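Local structure of tRNA (guanine(6)-N2)-methyltransferase (Thermus thermophilus, 3TMA) at residues L22-H27 against E36-L41; E45-D50 against V56-A61. The protein catalyses the S-adenosyl-L-methionine-dependent methylation of the guanosine at position 6 of tRNA(Phe), giving N2-methylguanosine, through a Rossmann-fold domain fused to an N-terminal THUMP domain. All coordinates share one frame; numbering follows the deposited sequence. Where two conformers were deposited one is given.

Interaction 1: L22-H27 against E36-L41; sequences LEATTH and EELSAL
Leu38 reaches from its helix to two residues of a neighbouring strand, Leu22 and Ala24, and spreads its two methyl branches between them. The contact is wholly apolar, with no hydrogen bond from one segment to the other. CD2 of Leu38 meets CD2 of Leu22 at 4.1 Å, the two leucine side chains running at a slant to each other, while CD1 of Leu38 lies 4.1 Å from CB of Ala24. With CG of Leu38 anti to the carbonyl carbon (chi1 -80°), one methyl goes to Leu22 and the other to Ala24. Because Leu22 and Ala24 alternate with Glu23, they present the same strand face to the helix; the closest CA pair is Ala24 and Leu38, 8.8 Å apart. All three touching residues are buried.

The case illustrates a helix packed on one face of the N-terminal antiparallel strands, away from the annotated sites, with one helix leucine touching side chains of two neighbouring strands. Glu23, on the other face of the strand, forms a salt bridge to Arg159. Leu38 also packs on Val56 and Ile58, so helix 31-41 lies over both strand 21-25 and its neighbour 55-59, with Leu76 of strand 76-84 touching Ala24 from the other flank.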
loop_
_atom_site.group_PDB
_atom_site.type_symbol
_atom_site.label_atom_id
_atom_site.label_comp_id
_atom_site.label_asym_id
_atom_site.label_seq_id
_atom_site.Cartn_x
_atom_site.Cartn_y
_atom_site.Cartn_z
ATOM N N LEU A 22 -15.143 9.273 1.412
ATOM C CA LEU A 22 -13.762 9.091 1.759
ATOM C C LEU A 22 -13.158 8.299 0.608
ATOM O O LEU A 22 -13.647 7.207 0.279
ATOM C CB LEU A 22 -13.670 8.333 3.078
ATOM C CG LEU A 22 -12.292 7.789 3.421
ATOM C CD1 LEU A 22 -11.270 8.917 3.652
ATOM C CD2 LEU A 22 -12.435 6.903 4.653
ATOM N N GLU A 23 -12.094 8.825 -0.007
ATOM C CA GLU A 23 -11.339 8.019 -0.963
ATOM C C GLU A 23 -9.967 7.585 -0.417
ATOM O O GLU A 23 -9.191 8.411 0.073
ATOM C CB GLU A 23 -11.177 8.786 -2.277
ATOM C CG GLU A 23 -10.412 7.977 -3.376
ATOM C CD GLU A 23 -10.548 8.633 -4.771
ATOM O OE1 GLU A 23 -11.619 8.462 -5.417
ATOM O OE2 GLU A 23 -9.595 9.345 -5.211
ATOM N N ALA A 24 -9.685 6.292 -0.470
ATOM C CA ALA A 24 -8.396 5.774 -0.058
ATOM C C ALA A 24 -7.644 5.238 -1.286
ATOM O O ALA A 24 -8.257 4.616 -2.165
ATOM C CB ALA A 24 -8.571 4.650 1.009
ATOM N N THR A 25 -6.333 5.468 -1.339
ATOM C CA THR A 25 -5.539 4.960 -2.447
ATOM C C THR A 25 -4.580 3.877 -1.960
ATOM O O THR A 25 -4.141 3.879 -0.805
ATOM C CB THR A 25 -4.689 6.062 -3.106
ATOM O OG1 THR A 25 -3.800 6.588 -2.128
ATOM C CG2 THR A 25 -5.561 7.193 -3.608
ATOM N N THR A 26 -4.248 2.950 -2.854
ATOM C CA THR A 26 -3.350 1.837 -2.518
ATOM C C THR A 26 -2.577 1.520 -3.820
ATOM O O THR A 26 -2.770 2.206 -4.826
ATOM C CB THR A 26 -4.189 0.620 -2.003
ATOM O OG1 THR A 26 -3.327 -0.419 -1.521
ATOM C CG2 THR A 26 -5.156 0.049 -3.112
ATOM N N HIS A 27 -1.765 0.467 -3.855
ATOM C CA HIS A 27 -1.209 0.028 -5.166
ATOM C C HIS A 27 -2.320 -0.499 -6.079
ATOM O O HIS A 27 -3.112 -1.316 -5.665
ATOM C CB HIS A 27 -0.138 -1.056 -4.974
ATOM C CG HIS A 27 0.978 -0.637 -4.070
ATOM N ND1 HIS A 27 2.159 -0.111 -4.538
ATOM C CD2 HIS A 27 1.094 -0.676 -2.719
ATOM C CE1 HIS A 27 2.957 0.164 -3.516
ATOM N NE2 HIS A 27 2.341 -0.187 -2.400
ATOM N N GLU A 36 -11.932 -4.599 1.711
ATOM C CA GLU A 36 -12.195 -5.398 2.922
ATOM C C GLU A 36 -11.819 -4.677 4.218
ATOM O O GLU A 36 -12.565 -4.761 5.224
ATOM C CB GLU A 36 -11.513 -6.768 2.862
ATOM C CG GLU A 36 -12.042 -7.600 1.702
ATOM C CD GLU A 36 -11.192 -8.834 1.358
ATOM O OE1 GLU A 36 -10.302 -9.236 2.149
ATOM O OE2 GLU A 36 -11.431 -9.398 0.263
ATOM N N GLU A 37 -10.622 -4.075 4.241
ATOM C CA GLU A 37 -10.221 -3.246 5.420
ATOM C C GLU A 37 -11.194 -2.106 5.705
ATOM O O GLU A 37 -11.615 -1.904 6.849
ATOM C CB GLU A 37 -8.791 -2.691 5.259
ATOM C CG GLU A 37 -8.166 -2.460 6.621
ATOM C CD GLU A 37 -6.751 -1.877 6.576
ATOM O OE1 GLU A 37 -6.299 -1.434 5.481
ATOM O OE2 GLU A 37 -6.113 -1.835 7.656
ATOM N N LEU A 38 -11.547 -1.338 4.680
ATOM C CA LEU A 38 -12.498 -0.244 4.853
ATOM C C LEU A 38 -13.871 -0.708 5.333
ATOM O O LEU A 38 -14.518 -0.061 6.191
ATOM C CB LEU A 38 -12.646 0.573 3.562
ATOM C CG LEU A 38 -11.565 1.610 3.270
ATOM C CD1 LEU A 38 -11.583 2.007 1.757
ATOM C CD2 LEU A 38 -11.765 2.866 4.157
ATOM N N SER A 39 -14.319 -1.838 4.798
ATOM C CA SER A 39 -15.656 -2.340 5.080
ATOM C C SER A 39 -15.741 -2.808 6.525
ATOM O O SER A 39 -16.780 -2.719 7.147
ATOM C CB SER A 39 -15.986 -3.510 4.134
ATOM O OG SER A 39 -17.341 -3.885 4.253
ATOM N N ALA A 40 -14.641 -3.338 7.049
ATOM C CA ALA A 40 -14.629 -3.721 8.461
ATOM C C ALA A 40 -14.593 -2.486 9.378
ATOM O O ALA A 40 -15.145 -2.491 10.489
ATOM C CB ALA A 40 -13.465 -4.667 8.755
ATOM N N LEU A 41 -13.983 -1.409 8.891
ATOM C CA LEU A 41 -13.953 -0.156 9.637
ATOM C C LEU A 41 -15.314 0.569 9.553
ATOM O O LEU A 41 -15.865 1.029 10.579
ATOM C CB LEU A 41 -12.805 0.704 9.078
ATOM C CG LEU A 41 -12.302 1.812 9.962
ATOM C CD1 LEU A 41 -11.853 1.176 11.272
ATOM C CD2 LEU A 41 -11.191 2.562 9.258
#

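Interaction 2: E45-D50 against V56-A61; sequences EGAEVD and VRIPRA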
loop_
_atom_site.group_PDB
_atom_site.type_symbol
_atom_site.label_atom_id
_atom_site.label_comp_id
_atom_site.label_asym_id
_atom_site.label_seq_id
_atom_site.Cartn_x
_atom_site.Cartn_y
_atom_site.Cartn_z
ATOM N N GLU A 45 -23.430 0.191 2.936
ATOM C CA GLU A 45 -23.431 -0.102 1.512
ATOM C C GLU A 45 -23.015 1.120 0.673
ATOM O O GLU A 45 -22.792 2.207 1.210
ATOM C CB GLU A 45 -24.773 -0.739 1.070
ATOM C CG GLU A 45 -25.983 0.234 0.893
ATOM C CD GLU A 45 -26.683 0.615 2.199
ATOM O OE1 GLU A 45 -26.259 0.140 3.275
ATOM O OE2 GLU A 45 -27.652 1.414 2.148
ATOM N N GLY A 46 -22.848 0.920 -0.628
ATOM C CA GLY A 46 -22.470 2.010 -1.523
ATOM C C GLY A 46 -20.965 2.186 -1.741
ATOM O O GLY A 46 -20.551 3.153 -2.365
ATOM N N ALA A 47 -20.135 1.245 -1.285
ATOM C CA ALA A 47 -18.695 1.335 -1.596
ATOM C C ALA A 47 -18.443 1.276 -3.106
ATOM O O ALA A 47 -19.173 0.568 -3.840
ATOM C CB ALA A 47 -17.908 0.258 -0.867
ATOM N N GLU A 48 -17.431 2.021 -3.577
ATOM C CA GLU A 48 -17.063 2.019 -4.994
ATOM C C GLU A 48 -15.572 1.697 -5.155
ATOM O O GLU A 48 -14.750 2.166 -4.359
ATOM C CB GLU A 48 -17.354 3.375 -5.621
ATOM C CG GLU A 48 -18.866 3.766 -5.612
ATOM C CD GLU A 48 -19.125 5.112 -6.319
ATOM O OE1 GLU A 48 -18.182 5.930 -6.447
ATOM O OE2 GLU A 48 -20.279 5.354 -6.729
ATOM N N VAL A 49 -15.250 0.876 -6.158
ATOM C CA VAL A 49 -13.862 0.417 -6.442
ATOM C C VAL A 49 -13.524 0.843 -7.866
ATOM O O VAL A 49 -14.330 0.677 -8.787
ATOM C CB VAL A 49 -13.767 -1.141 -6.343
ATOM C CG1 VAL A 49 -12.431 -1.665 -6.901
ATOM C CG2 VAL A 49 -13.947 -1.589 -4.881
ATOM N N ASP A 50 -12.372 1.464 -8.059
ATOM C CA ASP A 50 -11.918 1.741 -9.428
ATOM C C ASP A 50 -10.875 0.695 -9.822
ATOM O O ASP A 50 -9.716 0.766 -9.399
ATOM C CB ASP A 50 -11.318 3.172 -9.525
ATOM C CG ASP A 50 -12.357 4.279 -9.297
ATOM O OD1 ASP A 50 -13.593 4.020 -9.433
ATOM O OD2 ASP A 50 -11.936 5.430 -9.012
ATOM N N VAL A 56 -10.403 3.139 -3.662
ATOM C CA VAL A 56 -11.736 2.757 -3.162
ATOM C C VAL A 56 -12.399 3.969 -2.521
ATOM O O VAL A 56 -11.728 4.716 -1.769
ATOM C CB VAL A 56 -11.598 1.654 -2.105
ATOM C CG1 VAL A 56 -13.019 1.278 -1.531
ATOM C CG2 VAL A 56 -10.934 0.383 -2.808
ATOM N N ARG A 57 -13.712 4.116 -2.720
ATOM C CA ARG A 57 -14.460 5.239 -2.070
ATOM C C ARG A 57 -15.591 4.647 -1.256
ATOM O O ARG A 57 -16.250 3.709 -1.727
ATOM C CB ARG A 57 -15.124 6.154 -3.113
ATOM C CG ARG A 57 -14.186 7.069 -3.827
ATOM C CD ARG A 57 -14.947 7.973 -4.847
ATOM N NE ARG A 57 -15.571 7.204 -5.919
ATOM C CZ ARG A 57 -14.898 6.552 -6.882
ATOM N NH1 ARG A 57 -13.567 6.614 -6.955
ATOM N NH2 ARG A 57 -15.552 5.808 -7.772
ATOM N N ILE A 58 -15.835 5.233 -0.083
ATOM C CA ILE A 58 -16.941 4.870 0.826
ATOM C C ILE A 58 -17.722 6.191 1.056
ATOM O O ILE A 58 -17.093 7.198 1.438
ATOM C CB ILE A 58 -16.354 4.458 2.250
ATOM C CG1 ILE A 58 -15.307 3.353 2.096
ATOM C CG2 ILE A 58 -17.438 3.995 3.222
ATOM C CD1 ILE A 58 -15.841 2.157 1.439
ATOM N N PRO A 59 -19.065 6.186 0.878
ATOM C CA PRO A 59 -19.843 7.368 1.292
ATOM C C PRO A 59 -19.818 7.524 2.818
ATOM O O PRO A 59 -20.034 6.562 3.556
ATOM C CB PRO A 59 -21.254 7.072 0.805
ATOM C CG PRO A 59 -21.331 5.571 0.629
ATOM C CD PRO A 59 -19.921 5.016 0.592
ATOM N N ARG A 60 -19.544 8.729 3.291
ATOM C CA ARG A 60 -19.371 8.930 4.725
ATOM C C ARG A 60 -19.974 10.284 5.116
ATOM O O ARG A 60 -19.647 11.299 4.480
ATOM C CB ARG A 60 -17.858 8.949 5.096
ATOM C CG ARG A 60 -17.179 7.581 5.206
ATOM C CD ARG A 60 -17.962 6.589 6.124
ATOM N NE ARG A 60 -18.030 7.186 7.442
ATOM C CZ ARG A 60 -18.742 6.726 8.477
ATOM N NH1 ARG A 60 -19.469 5.620 8.378
ATOM N NH2 ARG A 60 -18.710 7.398 9.637
ATOM N N ALA A 61 -20.728 10.318 6.218
ATOM C CA ALA A 61 -21.187 11.601 6.790
ATOM C C ALA A 61 -20.073 12.259 7.655
ATOM O O ALA A 61 -20.151 13.443 8.001
ATOM C CB ALA A 61 -22.453 11.360 7.619
#
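Glu48 and Arg57 face each other across an antiparallel hairpin and are joined through both backbone and side chains. They form a hydrogen-bonded pair: Glu48 N donates to Arg57 O and Arg57 N to Glu48 O, each at 2.8 Å and nearly straight. Val49 and Val56 make the adjoining non-hydrogen-bonded pair. Two CA-H...O contacts supplement this ladder, from Ala47 CA to Arg57 O and from Val56 CA to Glu48 O.

The ionic part centres on the Arg57 guanidinium, whose chain bends at chi3 (-64°) to bring its edge round to two carboxylates. Glu48 OE1 takes both NE of Arg57, at 3.0 Å, and NH2 of Arg57, at 2.9 Å, in a side-on grip with the carboxylate and guanidinium planes 80° apart. Asp50 is held end-on: NH2 of Arg57 reaches OD1 of Asp50 at 3.1 Å, and NH1 of Arg57 reaches OD2 of Asp50 at 2.9 Å. With the accepting oxygens near the guanidinium plane, its rotation is well defined. Glu48 OE1 also pairs with Arg82 and Asp50 OD2 with Arg55, so the acids are shared among several arginines.

Apolar contacts lie on the other face, where Val49 and Val56 stand side by side and Ala47 CB touches Ile58 CD1 at 3.6 Å. Farther along, the Pro59 ring rests against the backbone of Glu45 and Gly46; the backbone turn at Gly46 (phi 92°), with that ring so near, calls for glycine.

Strand 48-50 forms one border of the N-terminal sheet, with strand 55-59 between it and strand 21-25. Helix 31-41 packs on the valine face through Leu35 and Leu38, while Trp21 touches Glu48, Arg57 and Pro59.

Interactions 1 and 2 involve two neighbouring parts of one sheet, their centres about 9 Å apart. Strand 21-25 and strand 55-59 are neighbours in it: Leu22 N lies 2.8 Å from Ile58 O and Ala24 N 2.9 Å from Val56 O, both probable hydrogen bonds. The helix binds the two contacts from one side, for CD1 of Leu38 is 3.7 Å from CG1 of Val56. On the other side of the sheet, a salt bridge between Glu23 and Arg57 ties the strand of interaction 1 to the ionic network of interaction 2. Both contacts lie in the N-terminal region with its THUMP domain, away from the residues assigned by similarity to S-adenosyl-L-methionine binding.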